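Local coordinates for protein archease, possible chaperone (Thermotoga maritima, PDB 1J5U) that probably activates the tRNA-splicing ligase complex by promoting guanylylation of its catalytic subunit RtcB, binds calcium, and may also serve as a chaperone, at residues A[47-52]-A[83-88]; A[37-42]-A[74-79]; A[30-35]-A[94-99]. One frame throughout, in Å; residues are numbered along the deposited sequence.

Contact 1: A[47-52]-A[83-88]; sequences EGIVLD and GWAPWR
Three apolar contacts join Ile49 and Leu51 to Ala85 and Trp87, and bury 158 Å² between the segments. The methyl of Ala85 is the meeting point: Leu51 CD2 lies 3.8 Å from Ala85 CB, and Ile49 CG2 approaches the same Ala85 CB to 4.0 Å. Leu51 forks, since its other branch, CD1, reaches Trp87 CD1 at 3.8 Å, on the pyrrole part of the indole and obliquely to the ring plane. In Trp87 the CG stands anti to the backbone N (chi1 174°), which swings the indole back to Leu51.

Within 83-88, Arg88 folds over Trp87: Arg88 CG sits 3.4 Å above the Trp87 plane, over its centre, and Arg88 NH1 donates 2.7 Å to Trp87 O, a bent bond (132° at the hydrogen) arriving from above the carbonyl plane. At Trp87 and Arg88 the strand carries a classic beta bulge opposite Thr99.

The strands 50-52 and 84-92 are not paired with each other; the nearest CA atoms, those of Leu51 and Ala85, are 7.8 Å apart. Both pair antiparallel with strand 95-105, whose Ile103 touches Ile49 and Ala85, as does Leu44 of helix 32-47; Ile80 of helix 66-81 touches Ile49.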
loop_
_atom_site.group_PDB
_atom_site.type_symbol
_atom_site.label_atom_id
_atom_site.label_comp_id
_atom_site.label_asym_id
_atom_site.label_seq_id
_atom_site.Cartn_x
_atom_site.Cartn_y
_atom_site.Cartn_z
ATOM N N GLU A 47 10.190 -0.329 -1.150
ATOM C CA GLU A 47 11.011 -0.513 0.041
ATOM C C GLU A 47 12.131 -1.541 -0.122
ATOM O O GLU A 47 12.953 -1.704 0.771
ATOM C CB GLU A 47 10.133 -0.898 1.226
ATOM C CG GLU A 47 9.131 0.184 1.614
ATOM C CD GLU A 47 8.717 0.058 3.062
ATOM O OE1 GLU A 47 8.788 -1.072 3.592
ATOM O OE2 GLU A 47 8.317 1.067 3.673
ATOM N N GLY A 48 12.166 -2.210 -1.265
ATOM C CA GLY A 48 13.182 -3.217 -1.534
ATOM C C GLY A 48 13.174 -4.325 -0.492
ATOM O O GLY A 48 14.222 -4.827 -0.071
ATOM N N ILE A 49 11.972 -4.710 -0.073
ATOM C CA ILE A 49 11.807 -5.732 0.945
ATOM C C ILE A 49 12.197 -7.123 0.477
ATOM O O ILE A 49 11.838 -7.550 -0.613
ATOM C CB ILE A 49 10.329 -5.735 1.459
ATOM C CG1 ILE A 49 10.070 -4.439 2.214
ATOM C CG2 ILE A 49 10.058 -6.948 2.360
ATOM C CD1 ILE A 49 8.606 -4.154 2.526
ATOM N N VAL A 50 12.965 -7.815 1.305
ATOM C CA VAL A 50 13.374 -9.187 1.011
ATOM C C VAL A 50 12.674 -9.977 2.111
ATOM O O VAL A 50 12.741 -9.615 3.291
ATOM C CB VAL A 50 14.917 -9.378 1.102
ATOM C CG1 VAL A 50 15.289 -10.822 0.761
ATOM C CG2 VAL A 50 15.617 -8.435 0.129
ATOM N N LEU A 51 11.993 -11.046 1.730
ATOM C CA LEU A 51 11.230 -11.822 2.700
ATOM C C LEU A 51 11.851 -13.090 3.274
ATOM O O LEU A 51 12.586 -13.799 2.596
ATOM C CB LEU A 51 9.873 -12.198 2.089
ATOM C CG LEU A 51 8.979 -11.069 1.567
ATOM C CD1 LEU A 51 7.738 -11.666 0.929
ATOM C CD2 LEU A 51 8.603 -10.151 2.706
ATOM N N ASP A 52 11.541 -13.361 4.536
ATOM C CA ASP A 52 11.976 -14.595 5.176
ATOM C C ASP A 52 10.783 -15.526 4.927
ATOM O O ASP A 52 9.852 -15.163 4.198
ATOM C CB ASP A 52 12.200 -14.420 6.680
ATOM C CG ASP A 52 13.649 -14.066 7.028
ATOM O OD1 ASP A 52 14.572 -14.576 6.357
ATOM O OD2 ASP A 52 13.870 -13.295 7.994
ATOM N N GLY A 83 8.028 -5.367 11.189
ATOM C CA GLY A 83 8.787 -6.450 10.604
ATOM C C GLY A 83 7.975 -7.434 9.770
ATOM O O GLY A 83 8.479 -8.493 9.434
ATOM N N TRP A 84 6.744 -7.087 9.400
ATOM C CA TRP A 84 5.915 -7.988 8.595
ATOM C C TRP A 84 5.410 -7.332 7.281
ATOM O O TRP A 84 4.812 -6.274 7.310
ATOM C CB TRP A 84 4.695 -8.457 9.414
ATOM C CG TRP A 84 5.039 -9.285 10.643
ATOM C CD1 TRP A 84 5.209 -8.836 11.916
ATOM C CD2 TRP A 84 5.287 -10.692 10.678
ATOM N NE1 TRP A 84 5.553 -9.878 12.752
ATOM C CE2 TRP A 84 5.606 -11.030 12.014
ATOM C CE3 TRP A 84 5.270 -11.701 9.707
ATOM C CZ2 TRP A 84 5.908 -12.336 12.405
ATOM C CZ3 TRP A 84 5.572 -13.012 10.103
ATOM C CH2 TRP A 84 5.885 -13.310 11.440
ATOM N N ALA A 85 5.614 -8.000 6.152
ATOM C CA ALA A 85 5.177 -7.457 4.872
ATOM C C ALA A 85 4.041 -8.253 4.219
ATOM O O ALA A 85 4.029 -9.485 4.258
ATOM C CB ALA A 85 6.372 -7.374 3.917
ATOM N N PRO A 86 3.056 -7.547 3.637
ATOM C CA PRO A 86 1.939 -8.237 2.977
ATOM C C PRO A 86 2.507 -9.065 1.818
ATOM O O PRO A 86 3.333 -8.587 1.044
ATOM C CB PRO A 86 1.039 -7.083 2.517
ATOM C CG PRO A 86 2.051 -5.945 2.263
ATOM C CD PRO A 86 2.927 -6.078 3.513
ATOM N N TRP A 87 2.065 -10.307 1.691
ATOM C CA TRP A 87 2.589 -11.180 0.649
ATOM C C TRP A 87 1.521 -11.780 -0.268
ATOM O O TRP A 87 1.618 -11.701 -1.509
ATOM C CB TRP A 87 3.423 -12.294 1.317
ATOM C CG TRP A 87 3.912 -13.366 0.383
ATOM C CD1 TRP A 87 4.696 -13.205 -0.731
ATOM C CD2 TRP A 87 3.656 -14.767 0.492
ATOM N NE1 TRP A 87 4.940 -14.422 -1.318
ATOM C CE2 TRP A 87 4.313 -15.398 -0.589
ATOM C CE3 TRP A 87 2.935 -15.552 1.402
ATOM C CZ2 TRP A 87 4.271 -16.784 -0.787
ATOM C CZ3 TRP A 87 2.892 -16.936 1.208
ATOM C CH2 TRP A 87 3.559 -17.536 0.118
ATOM N N ARG A 88 0.506 -12.392 0.337
ATOM C CA ARG A 88 -0.566 -12.990 -0.443
ATOM C C ARG A 88 -1.920 -12.500 0.048
ATOM O O ARG A 88 -2.070 -12.124 1.208
ATOM C CB ARG A 88 -0.492 -14.519 -0.361
ATOM C CG ARG A 88 0.667 -15.103 -1.180
ATOM C CD ARG A 88 0.359 -15.048 -2.681
ATOM N NE ARG A 88 1.499 -15.414 -3.524
ATOM C CZ ARG A 88 2.456 -14.569 -3.909
ATOM N NH1 ARG A 88 2.423 -13.296 -3.528
ATOM N NH2 ARG A 88 3.445 -14.997 -4.684
#

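Contact 2: A[37-42]-A[74-79]; sequences EEARNI and NDWILE
Trp76 reaches from helix 66-81 to helix 32-47 and meets Arg40 and Ala39 with one corner of its indole, CZ3. This is helix-to-helix packing inside the SHS2-clan fold of archease, carried by one large aromatic: the nearest CA atoms, those of Arg40 and Trp76, are 8.3 Å apart, and 111 Å² is buried. The six-membered ring leads, since Trp76 CG lies anti to its carbonyl carbon (chi1 -68°) and chi2 is close to zero.

Two residues of 37-42 meet the ring at CZ3, from different angles. Arg40 N lies at the ring's edge, near its plane, 3.6 Å from Trp76 CZ3, and Arg40 CB is 3.7 Å from the same atom. Ala39 CB, 4.1 Å from Trp76 CZ3, comes in obliquely. Around the rest of the indole, Tyr60 meets Trp76 edge-to-face, Phe100 packs with its plane nearly perpendicular, and Pro86 of strand 84-92 touches it too.

Arg40 serves the contact with the base of its side chain, while the guanidinium turns to its own helix. The chain bends at chi3 (65°) and carries the group back over Glu37 CA and edge-on to the Asn41 amide. An alanine here would keep CB against Trp76 but would probably leave Asn41 OD1 without two donors and its amide freer to turn. That grip is side-on and converges on one atom: Arg40 NE lies 3.2 Å and Arg40 NH2 3.0 Å from Asn41 OD1, both from the same face of the amide.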
loop_
_atom_site.group_PDB
_atom_site.type_symbol
_atom_site.label_atom_id
_atom_site.label_comp_id
_atom_site.label_asym_id
_atom_site.label_seq_id
_atom_site.Cartn_x
_atom_site.Cartn_y
_atom_site.Cartn_z
ATOM N N GLU A 37 -3.570 -5.837 -4.388
ATOM C CA GLU A 37 -2.399 -6.634 -4.755
ATOM C C GLU A 37 -1.353 -5.652 -5.321
ATOM O O GLU A 37 -0.162 -5.783 -5.058
ATOM C CB GLU A 37 -2.754 -7.676 -5.836
ATOM C CG GLU A 37 -3.562 -8.906 -5.322
ATOM C CD GLU A 37 -4.249 -9.693 -6.453
ATOM O OE1 GLU A 37 -3.646 -9.847 -7.520
ATOM O OE2 GLU A 37 -5.395 -10.162 -6.283
ATOM N N GLU A 38 -1.810 -4.677 -6.113
ATOM C CA GLU A 38 -0.885 -3.691 -6.670
ATOM C C GLU A 38 -0.313 -2.756 -5.574
ATOM O O GLU A 38 0.846 -2.344 -5.637
ATOM C CB GLU A 38 -1.578 -2.900 -7.780
ATOM C CG GLU A 38 -1.676 -3.701 -9.105
ATOM C CD GLU A 38 -0.318 -4.215 -9.566
ATOM O OE1 GLU A 38 0.689 -3.538 -9.279
ATOM O OE2 GLU A 38 -0.245 -5.288 -10.216
ATOM N N ALA A 39 -1.115 -2.425 -4.563
ATOM C CA ALA A 39 -0.609 -1.586 -3.453
ATOM C C ALA A 39 0.487 -2.399 -2.766
ATOM O O ALA A 39 1.546 -1.876 -2.396
ATOM C CB ALA A 39 -1.738 -1.256 -2.449
ATOM N N ARG A 40 0.229 -3.688 -2.587
ATOM C CA ARG A 40 1.213 -4.577 -1.988
ATOM C C ARG A 40 2.506 -4.570 -2.836
ATOM O O ARG A 40 3.605 -4.414 -2.307
ATOM C CB ARG A 40 0.681 -6.019 -1.927
ATOM C CG ARG A 40 1.771 -7.050 -1.552
ATOM C CD ARG A 40 1.371 -8.475 -2.004
ATOM N NE ARG A 40 1.296 -8.519 -3.461
ATOM C CZ ARG A 40 0.615 -9.421 -4.163
ATOM N NH1 ARG A 40 -0.053 -10.387 -3.534
ATOM N NH2 ARG A 40 0.552 -9.323 -5.489
ATOM N N ASN A 41 2.366 -4.788 -4.143
ATOM C CA ASN A 41 3.529 -4.795 -5.028
ATOM C C ASN A 41 4.365 -3.519 -4.880
ATOM O O ASN A 41 5.587 -3.583 -4.829
ATOM C CB ASN A 41 3.089 -4.967 -6.497
ATOM C CG ASN A 41 2.519 -6.341 -6.774
ATOM O OD1 ASN A 41 2.712 -7.266 -5.983
ATOM N ND2 ASN A 41 1.821 -6.491 -7.903
ATOM N N ILE A 42 3.704 -2.370 -4.805
ATOM C CA ILE A 42 4.386 -1.089 -4.658
ATOM C C ILE A 42 5.208 -1.031 -3.366
ATOM O O ILE A 42 6.388 -0.649 -3.390
ATOM C CB ILE A 42 3.367 0.098 -4.673
ATOM C CG1 ILE A 42 2.757 0.258 -6.082
ATOM C CG2 ILE A 42 4.067 1.405 -4.231
ATOM C CD1 ILE A 42 1.670 1.329 -6.174
ATOM N N ASN A 74 -2.663 1.244 4.965
ATOM C CA ASN A 74 -1.919 1.845 6.062
ATOM C C ASN A 74 -1.689 0.863 7.182
ATOM O O ASN A 74 -0.713 0.978 7.909
ATOM C CB ASN A 74 -2.587 3.126 6.558
ATOM C CG ASN A 74 -2.222 4.320 5.680
ATOM O OD1 ASN A 74 -1.047 4.526 5.385
ATOM N ND2 ASN A 74 -3.209 5.086 5.254
ATOM N N ASP A 75 -2.570 -0.119 7.314
ATOM C CA ASP A 75 -2.341 -1.105 8.349
ATOM C C ASP A 75 -1.156 -1.967 7.915
ATOM O O ASP A 75 -0.353 -2.364 8.739
ATOM C CB ASP A 75 -3.563 -1.988 8.595
ATOM C CG ASP A 75 -3.351 -2.889 9.794
ATOM O OD1 ASP A 75 -3.191 -4.109 9.635
ATOM O OD2 ASP A 75 -3.281 -2.339 10.899
ATOM N N TRP A 76 -1.028 -2.220 6.610
ATOM C CA TRP A 76 0.101 -2.990 6.097
ATOM C C TRP A 76 1.420 -2.261 6.378
ATOM O O TRP A 76 2.437 -2.887 6.642
ATOM C CB TRP A 76 0.009 -3.202 4.584
ATOM C CG TRP A 76 -1.100 -4.099 4.126
ATOM C CD1 TRP A 76 -1.937 -4.859 4.911
ATOM C CD2 TRP A 76 -1.512 -4.312 2.773
ATOM N NE1 TRP A 76 -2.843 -5.524 4.125
ATOM C CE2 TRP A 76 -2.605 -5.209 2.807
ATOM C CE3 TRP A 76 -1.057 -3.832 1.525
ATOM C CZ2 TRP A 76 -3.259 -5.642 1.639
ATOM C CZ3 TRP A 76 -1.711 -4.271 0.358
ATOM C CH2 TRP A 76 -2.799 -5.164 0.430
ATOM N N ILE A 77 1.402 -0.938 6.263
ATOM C CA ILE A 77 2.587 -0.124 6.537
ATOM C C ILE A 77 2.940 -0.242 8.039
ATOM O O ILE A 77 4.107 -0.280 8.403
ATOM C CB ILE A 77 2.328 1.349 6.140
ATOM C CG1 ILE A 77 2.347 1.451 4.597
ATOM C CG2 ILE A 77 3.383 2.276 6.785
ATOM C CD1 ILE A 77 1.628 2.680 4.006
ATOM N N LEU A 78 1.926 -0.323 8.892
ATOM C CA LEU A 78 2.147 -0.468 10.333
ATOM C C LEU A 78 2.803 -1.828 10.536
ATOM O O LEU A 78 3.801 -1.940 11.245
ATOM C CB LEU A 78 0.821 -0.392 11.110
ATOM C CG LEU A 78 0.858 -0.619 12.639
ATOM C CD1 LEU A 78 1.815 0.388 13.336
ATOM C CD2 LEU A 78 -0.552 -0.466 13.195
ATOM N N GLU A 79 2.260 -2.860 9.893
ATOM C CA GLU A 79 2.840 -4.192 10.016
ATOM C C GLU A 79 4.274 -4.205 9.514
ATOM O O GLU A 79 5.153 -4.893 10.091
ATOM C CB GLU A 79 2.005 -5.228 9.240
ATOM C CG GLU A 79 0.705 -5.619 9.946
ATOM C CD GLU A 79 0.965 -6.299 11.284
ATOM O OE1 GLU A 79 2.009 -6.979 11.406
ATOM O OE2 GLU A 79 0.121 -6.158 12.197
#

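Contact 3: A[30-35]-A[94-99]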
loop_
_atom_site.group_PDB
_atom_site.type_symbol
_atom_site.label_atom_id
_atom_site.label_comp_id
_atom_site.label_asym_id
_atom_site.label_seq_id
_atom_site.Cartn_x
_atom_site.Cartn_y
_atom_site.Cartn_z
ATOM N N ASN A 30 -8.806 -5.511 -12.383
ATOM C CA ASN A 30 -10.217 -5.749 -12.686
ATOM C C ASN A 30 -11.082 -5.767 -11.429
ATOM O O ASN A 30 -12.288 -5.959 -11.515
ATOM C CB ASN A 30 -10.393 -7.088 -13.429
ATOM C CG ASN A 30 -9.733 -7.095 -14.816
ATOM O OD1 ASN A 30 -9.059 -8.063 -15.192
ATOM N ND2 ASN A 30 -9.935 -6.020 -15.584
ATOM N N SER A 31 -10.482 -5.561 -10.263
ATOM C CA SER A 31 -11.258 -5.628 -9.025
ATOM C C SER A 31 -10.528 -4.940 -7.889
ATOM O O SER A 31 -9.345 -4.640 -8.001
ATOM C CB SER A 31 -11.460 -7.092 -8.625
ATOM O OG SER A 31 -10.228 -7.629 -8.158
ATOM N N TYR A 32 -11.256 -4.722 -6.806
ATOM C CA TYR A 32 -10.743 -4.083 -5.603
ATOM C C TYR A 32 -9.580 -4.885 -5.038
ATOM O O TYR A 32 -8.591 -4.325 -4.589
ATOM C CB TYR A 32 -11.862 -3.979 -4.563
ATOM C CG TYR A 32 -11.406 -3.479 -3.215
ATOM C CD1 TYR A 32 -11.159 -2.119 -2.991
ATOM C CD2 TYR A 32 -11.228 -4.361 -2.164
ATOM C CE1 TYR A 32 -10.746 -1.660 -1.742
ATOM C CE2 TYR A 32 -10.820 -3.911 -0.911
ATOM C CZ TYR A 32 -10.577 -2.561 -0.708
ATOM O OH TYR A 32 -10.164 -2.137 0.532
ATOM N N GLU A 33 -9.714 -6.204 -5.062
ATOM C CA GLU A 33 -8.667 -7.077 -4.560
ATOM C C GLU A 33 -7.374 -6.902 -5.364
ATOM O O GLU A 33 -6.282 -6.888 -4.790
ATOM C CB GLU A 33 -9.117 -8.535 -4.632
ATOM C CG GLU A 33 -8.092 -9.497 -4.089
ATOM C CD GLU A 33 -8.587 -10.942 -4.074
ATOM O OE1 GLU A 33 -9.786 -11.163 -4.322
ATOM O OE2 GLU A 33 -7.772 -11.845 -3.804
ATOM N N GLU A 34 -7.490 -6.760 -6.684
ATOM C CA GLU A 34 -6.296 -6.597 -7.513
ATOM C C GLU A 34 -5.636 -5.229 -7.276
ATOM O O GLU A 34 -4.432 -5.098 -7.432
ATOM C CB GLU A 34 -6.617 -6.790 -9.001
ATOM C CG GLU A 34 -6.971 -8.230 -9.347
ATOM C CD GLU A 34 -7.006 -8.482 -10.852
ATOM O OE1 GLU A 34 -6.976 -7.518 -11.652
ATOM O OE2 GLU A 34 -7.078 -9.656 -11.232
ATOM N N LEU A 35 -6.421 -4.222 -6.912
ATOM C CA LEU A 35 -5.821 -2.933 -6.601
ATOM C C LEU A 35 -5.008 -3.090 -5.323
ATOM O O LEU A 35 -3.941 -2.498 -5.192
ATOM C CB LEU A 35 -6.879 -1.849 -6.420
ATOM C CG LEU A 35 -7.682 -1.573 -7.700
ATOM C CD1 LEU A 35 -8.560 -0.381 -7.466
ATOM C CD2 LEU A 35 -6.726 -1.294 -8.884
ATOM N N ASN A 94 -16.907 -11.955 2.295
ATOM C CA ASN A 94 -16.847 -10.523 2.069
ATOM C C ASN A 94 -15.666 -9.926 2.838
ATOM O O ASN A 94 -15.708 -8.790 3.311
ATOM C CB ASN A 94 -18.182 -9.868 2.468
ATOM C CG ASN A 94 -18.468 -9.952 3.957
ATOM O OD1 ASN A 94 -17.929 -10.795 4.661
ATOM N ND2 ASN A 94 -19.339 -9.067 4.439
ATOM N N GLU A 95 -14.608 -10.723 2.951
ATOM C CA GLU A 95 -13.392 -10.308 3.637
ATOM C C GLU A 95 -12.167 -10.798 2.899
ATOM O O GLU A 95 -12.258 -11.686 2.066
ATOM C CB GLU A 95 -13.320 -10.892 5.023
ATOM C CG GLU A 95 -14.399 -10.455 5.959
ATOM C CD GLU A 95 -14.230 -11.147 7.271
ATOM O OE1 GLU A 95 -13.538 -10.582 8.155
ATOM O OE2 GLU A 95 -14.767 -12.274 7.396
ATOM N N LEU A 96 -11.019 -10.213 3.222
ATOM C CA LEU A 96 -9.779 -10.624 2.596
ATOM C C LEU A 96 -8.798 -11.118 3.641
ATOM O O LEU A 96 -8.536 -10.429 4.638
ATOM C CB LEU A 96 -9.155 -9.455 1.840
ATOM C CG LEU A 96 -10.009 -8.911 0.697
ATOM C CD1 LEU A 96 -9.363 -7.596 0.236
ATOM C CD2 LEU A 96 -10.078 -9.924 -0.467
ATOM N N LYS A 97 -8.272 -12.315 3.416
ATOM C CA LYS A 97 -7.269 -12.883 4.308
ATOM C C LYS A 97 -5.913 -12.561 3.691
ATOM O O LYS A 97 -5.588 -12.983 2.566
ATOM C CB LYS A 97 -7.419 -14.401 4.442
ATOM C CG LYS A 97 -6.246 -15.046 5.160
ATOM C CD LYS A 97 -6.299 -16.587 5.137
ATOM C CE LYS A 97 -7.200 -17.161 6.198
ATOM N NZ LYS A 97 -7.080 -18.674 6.265
ATOM N N VAL A 98 -5.131 -11.795 4.435
ATOM C CA VAL A 98 -3.808 -11.381 3.993
ATOM C C VAL A 98 -2.720 -12.165 4.718
ATOM O O VAL A 98 -2.678 -12.192 5.944
ATOM C CB VAL A 98 -3.619 -9.861 4.257
ATOM C CG1 VAL A 98 -2.166 -9.420 3.915
ATOM C CG2 VAL A 98 -4.627 -9.085 3.414
ATOM N N THR A 99 -1.866 -12.834 3.958
ATOM C CA THR A 99 -0.761 -13.562 4.557
ATOM C C THR A 99 0.458 -12.638 4.472
ATOM O O THR A 99 0.798 -12.147 3.388
ATOM C CB THR A 99 -0.433 -14.854 3.782
ATOM O OG1 THR A 99 -1.614 -15.667 3.651
ATOM C CG2 THR A 99 0.647 -15.663 4.535
#
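The ring of Tyr32 and the carboxylate end of Glu33 are the flat groups that meet Leu96. Leu96 CD1 comes to the Tyr32 ring obliquely, 4.1 Å from Tyr32 CE2. Its other methyl, CD2, lies against the end of Glu33, 4.0 Å from Glu33 CD and 4.1 Å from Glu33 OE1. Elsewhere round the phenol are Ala68 and Phe69 of helix 66-81 and the loop residues Leu62 and Glu64; Leu62 also touches Leu96.

The fork of Leu96 thus spans two consecutive residues in the first turn of helix 32-47. Their side chains leave the backbone in the same way, CG anti to the N (chi1 173° in Tyr32, -178° in Glu33), and Glu33 stays extended beyond CG, which carries its carboxylate out to the strand. The nearest CA atoms are those of Glu33 and Leu96, 8.1 Å apart, and the segments bury 110 Å² between them.

The start of the helix is fixed by bonds of its own. Ser31 is the N-cap: its OG accepts from Glu34 N at 3.2 Å. In the other direction Asn30 N donates 2.8 Å to Glu34 OE1, almost straight at 170°, meeting the carboxylate from above its plane.

The two methyls of Leu96 join strand 95-105 to this helix start by van der Waals contact. Glu33 meets CD2 with CG, CD and OE1 alike, and its side chain also touches Ile89 and Arg91 of strand 84-92. The contact is dispersive, an aliphatic fork set against an aromatic ring and the end of an acidic side chain, and it brings the Glu33 carboxylate neither hydrogen bond nor ion pair from 94-99.

Contact 1 joins two strands of the four-stranded antiparallel sheet, contact 2 joins helices 32-47 and 66-81, and contact 3 sets the start of helix 32-47 against strand 95-105. Contact 2 lies about 3 Å from the centre of the chain; contacts 1 and 3 lie about 12 Å out and some 18 Å apart, centre to centre, with contact 2 about 9 Å from the first and 12 Å from the third. Strands 84-92 and 95-105, used by contacts 1 and 3, are neighbours in the sheet. Along the chain, 30-35 and 94-99 enclose the other two contacts, whose segments alternate. The result is one interlocked helix-and-sheet body, away from the calcium site.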